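Local coordinates for protein PelD (Pseudomonas aeruginosa, PDB 4EU0) that binds the second messenger cyclic di-GMP through its GGDEF-type domain and the helix before the GAF domain, probably acting as an effector in pellicle formation, at residues Q202-L216 and G223-S235. Sequence-based numbering, arbitrary orientation.
With C2E (9,9'-[(2R,3R,3aS,5S,7aR,9R,10R,10aS,12S,14aR)-3,5,10,12-tetrahydroxy-5,12-dioxidooctahydro-2H,7H-difuro[3,2-d:3',2'-j][1,3,7,9,2,8]tetraoxadiphosphacyclododecine-2,9-diyl]bis(2-amino-1,9-dihydro-6H-purin-6-one)), chain B.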
# COMPACT_ATOMS: atom_id res chain seq x y z
N GLN A 202 22.35 8.72 7.63
CA GLN A 202 20.89 8.76 7.70
C GLN A 202 20.32 9.75 6.67
O GLN A 202 19.34 9.45 5.99
CB GLN A 202 20.40 9.12 9.10
CG GLN A 202 18.90 8.89 9.29
CD GLN A 202 18.44 9.26 10.68
OE1 GLN A 202 18.89 8.67 11.67
NE2 GLN A 202 17.54 10.23 10.77
N ARG A 203 20.96 10.91 6.55
CA ARG A 203 20.48 11.91 5.60
C ARG A 203 20.55 11.39 4.17
O ARG A 203 19.67 11.68 3.35
CB ARG A 203 21.25 13.21 5.75
CG ARG A 203 20.85 13.99 6.97
CD ARG A 203 21.78 15.16 7.21
NE ARG A 203 21.33 15.99 8.33
CZ ARG A 203 20.45 16.98 8.22
NH1 ARG A 203 19.93 17.29 7.04
NH2 ARG A 203 20.10 17.67 9.30
N LEU A 204 21.62 10.65 3.86
CA LEU A 204 21.74 10.06 2.52
C LEU A 204 20.65 9.01 2.30
O LEU A 204 20.04 8.95 1.24
CB LEU A 204 23.15 9.48 2.31
CG LEU A 204 23.51 9.10 0.87
CD1 LEU A 204 23.67 10.33 -0.01
CD2 LEU A 204 24.78 8.26 0.83
N LEU A 205 20.40 8.18 3.30
CA LEU A 205 19.34 7.17 3.21
C LEU A 205 17.97 7.85 3.04
O LEU A 205 17.17 7.44 2.18
CB LEU A 205 19.38 6.24 4.42
CG LEU A 205 20.54 5.25 4.47
CD1 LEU A 205 20.61 4.64 5.87
CD2 LEU A 205 20.40 4.15 3.38
N GLU A 206 17.71 8.90 3.81
CA GLU A 206 16.46 9.66 3.66
C GLU A 206 16.29 10.20 2.25
O GLU A 206 15.21 10.11 1.68
CB GLU A 206 16.37 10.80 4.67
CG GLU A 206 16.27 10.34 6.12
CD GLU A 206 16.32 11.52 7.08
OE1 GLU A 206 15.72 12.58 6.76
OE2 GLU A 206 16.95 11.40 8.15
N GLY A 207 17.36 10.74 1.67
CA GLY A 207 17.28 11.36 0.35
C GLY A 207 17.07 10.35 -0.77
O GLY A 207 16.65 10.73 -1.87
N SER A 208 17.34 9.08 -0.49
CA SER A 208 17.25 8.01 -1.50
C SER A 208 15.82 7.53 -1.73
O SER A 208 15.57 6.75 -2.67
CB SER A 208 18.10 6.81 -1.06
OG SER A 208 17.46 6.06 -0.05
N GLN A 209 14.90 7.96 -0.87
CA GLN A 209 13.52 7.46 -0.93
C GLN A 209 12.92 7.67 -2.31
O GLN A 209 13.03 8.76 -2.89
CB GLN A 209 12.66 8.14 0.13
CG GLN A 209 11.29 7.49 0.27
CD GLN A 209 10.45 8.13 1.34
OE1 GLN A 209 10.82 8.13 2.52
NE2 GLN A 209 9.31 8.69 0.95
N ARG A 210 12.27 6.63 -2.81
CA ARG A 210 11.74 6.59 -4.16
C ARG A 210 10.36 5.95 -4.15
O ARG A 210 10.12 4.98 -3.45
CB ARG A 210 12.70 5.79 -5.05
CG ARG A 210 12.20 5.53 -6.47
CD ARG A 210 13.24 4.76 -7.32
NE ARG A 210 14.39 5.57 -7.73
CZ ARG A 210 15.37 5.14 -8.53
NH1 ARG A 210 15.35 3.91 -9.01
NH2 ARG A 210 16.37 5.95 -8.84
N GLY A 211 9.45 6.52 -4.95
CA GLY A 211 8.14 5.91 -5.20
C GLY A 211 7.32 5.65 -3.95
O GLY A 211 7.18 6.53 -3.08
N LEU A 212 6.76 4.44 -3.85
CA LEU A 212 5.90 4.06 -2.73
C LEU A 212 6.66 3.66 -1.47
O LEU A 212 6.05 3.40 -0.44
CB LEU A 212 4.95 2.93 -3.12
CG LEU A 212 3.97 3.26 -4.24
CD1 LEU A 212 3.36 1.98 -4.76
CD2 LEU A 212 2.91 4.23 -3.74
N ASP A 213 8.00 3.62 -1.55
CA ASP A 213 8.78 3.26 -0.38
C ASP A 213 8.54 4.28 0.73
O ASP A 213 8.39 5.48 0.47
CB ASP A 213 10.27 3.22 -0.67
CG ASP A 213 10.65 2.18 -1.72
OD1 ASP A 213 9.80 1.38 -2.18
OD2 ASP A 213 11.84 2.16 -2.08
N VAL A 214 8.49 3.78 1.96
CA VAL A 214 8.31 4.63 3.13
C VAL A 214 9.36 4.30 4.19
O VAL A 214 9.82 3.14 4.29
CB VAL A 214 6.88 4.54 3.74
CG1 VAL A 214 5.86 5.21 2.81
CG2 VAL A 214 6.47 3.10 4.03
N GLN A 215 9.74 5.32 4.94
CA GLN A 215 10.80 5.20 5.93
C GLN A 215 10.37 5.64 7.31
O GLN A 215 9.50 6.50 7.45
CB GLN A 215 12.00 6.04 5.51
CG GLN A 215 12.52 5.76 4.13
CD GLN A 215 13.72 6.62 3.81
OE1 GLN A 215 13.93 7.65 4.44
NE2 GLN A 215 14.52 6.19 2.84
N LEU A 216 11.02 5.07 8.31
CA LEU A 216 10.88 5.48 9.70
C LEU A 216 12.25 5.72 10.32
O LEU A 216 13.14 4.87 10.24
CB LEU A 216 10.17 4.39 10.53
CG LEU A 216 8.70 4.47 10.92
CD1 LEU A 216 8.46 3.62 12.17
CD2 LEU A 216 8.25 5.91 11.15
N GLY A 223 20.40 2.97 21.77
CA GLY A 223 20.55 4.40 21.51
C GLY A 223 21.03 4.74 20.11
O GLY A 223 21.38 5.90 19.83
N ARG A 224 21.04 3.75 19.22
CA ARG A 224 21.55 3.93 17.87
C ARG A 224 20.46 4.32 16.90
O ARG A 224 19.30 3.92 17.07
CB ARG A 224 22.25 2.67 17.38
CG ARG A 224 23.49 2.33 18.16
CD ARG A 224 24.35 1.39 17.38
NE ARG A 224 24.03 -0.00 17.65
CZ ARG A 224 24.88 -0.89 18.15
NH1 ARG A 224 26.12 -0.54 18.45
NH2 ARG A 224 24.48 -2.14 18.35
N ARG A 225 20.83 5.11 15.90
CA ARG A 225 19.92 5.45 14.82
C ARG A 225 19.59 4.18 14.05
O ARG A 225 20.48 3.40 13.70
CB ARG A 225 20.56 6.46 13.86
CG ARG A 225 20.95 7.77 14.49
CD ARG A 225 21.75 8.62 13.48
NE ARG A 225 22.09 9.94 14.01
CZ ARG A 225 21.29 11.01 13.95
NH1 ARG A 225 20.08 10.92 13.39
NH2 ARG A 225 21.69 12.17 14.45
N VAL A 226 18.30 3.97 13.80
CA VAL A 226 17.86 2.89 12.92
C VAL A 226 16.92 3.54 11.92
O VAL A 226 15.96 4.20 12.31
CB VAL A 226 17.08 1.79 13.67
CG1 VAL A 226 16.45 0.80 12.68
CG2 VAL A 226 17.98 1.06 14.68
N LEU A 227 17.23 3.36 10.63
CA LEU A 227 16.32 3.78 9.58
C LEU A 227 15.64 2.56 8.98
O LEU A 227 16.30 1.70 8.37
CB LEU A 227 17.03 4.58 8.50
CG LEU A 227 16.05 5.13 7.46
CD1 LEU A 227 15.23 6.31 8.02
CD2 LEU A 227 16.80 5.58 6.26
N LEU A 228 14.33 2.47 9.17
CA LEU A 228 13.54 1.42 8.58
C LEU A 228 13.06 1.88 7.22
O LEU A 228 12.61 3.01 7.06
CB LEU A 228 12.31 1.17 9.45
CG LEU A 228 11.72 -0.21 9.69
CD1 LEU A 228 12.76 -1.34 9.68
CD2 LEU A 228 10.98 -0.09 11.03
N VAL A 229 13.18 1.01 6.23
CA VAL A 229 12.64 1.30 4.90
C VAL A 229 11.79 0.14 4.43
O VAL A 229 12.28 -0.98 4.33
CB VAL A 229 13.75 1.56 3.83
CG1 VAL A 229 13.11 2.04 2.53
CG2 VAL A 229 14.77 2.58 4.34
N LEU A 230 10.53 0.42 4.11
CA LEU A 230 9.66 -0.57 3.49
C LEU A 230 9.62 -0.35 1.98
O LEU A 230 9.44 0.78 1.50
CB LEU A 230 8.24 -0.48 4.08
CG LEU A 230 7.19 -1.39 3.41
CD1 LEU A 230 7.38 -2.86 3.80
CD2 LEU A 230 5.77 -0.92 3.76
N LEU A 231 9.78 -1.43 1.23
CA LEU A 231 9.69 -1.43 -0.21
C LEU A 231 8.45 -2.22 -0.64
O LEU A 231 8.54 -3.44 -0.85
CB LEU A 231 10.93 -2.10 -0.81
CG LEU A 231 12.30 -1.42 -0.63
CD1 LEU A 231 12.78 -1.47 0.83
CD2 LEU A 231 13.29 -2.15 -1.54
N PRO A 232 7.29 -1.54 -0.76
CA PRO A 232 6.07 -2.27 -1.14
C PRO A 232 6.11 -2.75 -2.57
O PRO A 232 6.79 -2.17 -3.41
CB PRO A 232 4.98 -1.19 -0.99
CG PRO A 232 5.58 -0.14 -0.08
CD PRO A 232 7.02 -0.12 -0.52
N LEU A 233 5.37 -3.82 -2.85
CA LEU A 233 5.18 -4.32 -4.21
C LEU A 233 6.51 -4.43 -4.97
O LEU A 233 6.62 -4.02 -6.10
CB LEU A 233 4.20 -3.41 -4.98
CG LEU A 233 2.83 -3.24 -4.33
CD1 LEU A 233 2.03 -2.15 -5.03
CD2 LEU A 233 2.07 -4.55 -4.36
N THR A 234 7.50 -5.02 -4.31
CA THR A 234 8.85 -5.10 -4.84
C THR A 234 9.37 -6.52 -4.71
O THR A 234 9.38 -7.08 -3.62
CB THR A 234 9.76 -4.12 -4.08
OG1 THR A 234 9.32 -2.79 -4.37
CG2 THR A 234 11.23 -4.27 -4.50
N SER A 235 9.79 -7.09 -5.85
CA SER A 235 10.33 -8.46 -5.93
C SER A 235 11.67 -8.57 -5.24
O SER A 235 12.29 -7.56 -4.91
CB SER A 235 10.48 -8.89 -7.39
OG SER A 235 11.52 -8.19 -8.06
P1 C2E B . 17.78 1.56 -11.12
O2P C2E B . 19.16 1.02 -11.39
O1P C2E B . 17.63 2.85 -10.35
O5' C2E B . 16.90 0.45 -10.38
C5' C2E B . 16.86 -0.91 -10.83
C4' C2E B . 15.77 -1.69 -10.11
O4' C2E B . 16.12 -1.88 -8.73
C3' C2E B . 14.40 -1.03 -10.11
O3' C2E B . 13.57 -1.34 -11.24
C2' C2E B . 13.78 -1.59 -8.85
O2' C2E B . 13.33 -2.92 -9.12
C1' C2E B . 14.96 -1.68 -7.91
N9 C2E B . 15.11 -0.42 -7.13
C8 C2E B . 16.10 0.48 -7.25
N7 C2E B . 15.93 1.51 -6.37
C5 C2E B . 14.82 1.24 -5.68
C6 C2E B . 14.05 1.90 -4.60
O6 C2E B . 14.49 3.07 -4.10
N1 C2E B . 12.93 1.30 -4.15
C2 C2E B . 12.46 0.13 -4.65
N2 C2E B . 11.32 -0.38 -4.13
N3 C2E B . 13.11 -0.53 -5.65
C4 C2E B . 14.27 -0.03 -6.18
P11 C2E B . 12.44 -0.30 -11.71
O21 C2E B . 11.63 -0.93 -12.83
O11 C2E B . 11.69 0.29 -10.53
O5A C2E B . 13.32 0.86 -12.38
C5A C2E B . 14.20 0.56 -13.47
C4A C2E B . 14.99 1.82 -13.80
O4A C2E B . 14.10 2.90 -14.08
C3A C2E B . 15.80 2.30 -12.62
O3A C2E B . 17.07 1.68 -12.55
C2A C2E B . 15.93 3.79 -12.86
O2A C2E B . 16.96 4.05 -13.83
C1A C2E B . 14.58 4.10 -13.46
N91 C2E B . 13.64 4.55 -12.39
C81 C2E B . 12.62 3.85 -11.86
N71 C2E B . 11.97 4.58 -10.92
C51 C2E B . 12.58 5.77 -10.84
C61 C2E B . 12.42 7.02 -10.05
O61 C2E B . 11.43 7.15 -9.13
N11 C2E B . 13.28 8.04 -10.28
C21 C2E B . 14.28 7.95 -11.20
N21 C2E B . 15.10 9.01 -11.37
N31 C2E B . 14.48 6.83 -11.95
C41 C2E B . 13.68 5.75 -11.81
O HOH W 1 7.80 0.43 -3.77
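Asp213 OD1 accepts from guanine N2 of the bound cyclic di-GMP (C2E) at 3.0 Å and from a water that also donates to Pro232 O, linking the two residues across the contact. The site lies where the antiparallel hairpin of strands 214-219 and 225-231, in the sheet of the GGDEF-type domain, meets the turn after helix 198-207. A carboxylate suits the guanine edge: OD1 and OD2 face N2 and N1, though the 2.5 Å between N1 and OD2 is doubtful. Thr234 OG1, 3.1 Å from N2, receives the same amino group, and Leu231 CD2 packs in van der Waals contact against this amino end of the base. The turn, type II' from Arg210 to Asp213, has Gly211 at a positive phi that glycine tolerates easily. Arg210, bent at chi3 (-73°), lays its guanidinium over the second guanine while NH1 reaches phosphate oxygen O1P at 2.8 Å.

Val214 pairs with Leu230 and Leu216 with Leu228 through two backbone bonds each; these four apolar side chains share one face of the sheet, where Val214, Leu216 and Leu228 touch helix 162-181. On the other face, Gln215 lies alongside Val229, its extended chain carrying NE2 to Leu205 O (3.0 Å), which also accepts from Ser208 N and OG; the amide thus ties the strand to helix 198-207. Beside it Leu227, CG anti to its backbone N (chi1 -175°), packs CD2 against Leu205 CD1. Farther along the helix, Gln202 NE2 donates to Glu206 OE2, while OE1, approached from above its carbonyl plane, accepts from Arg225 NH1 at 3.1 Å, with the amide and guanidinium planes 67° apart.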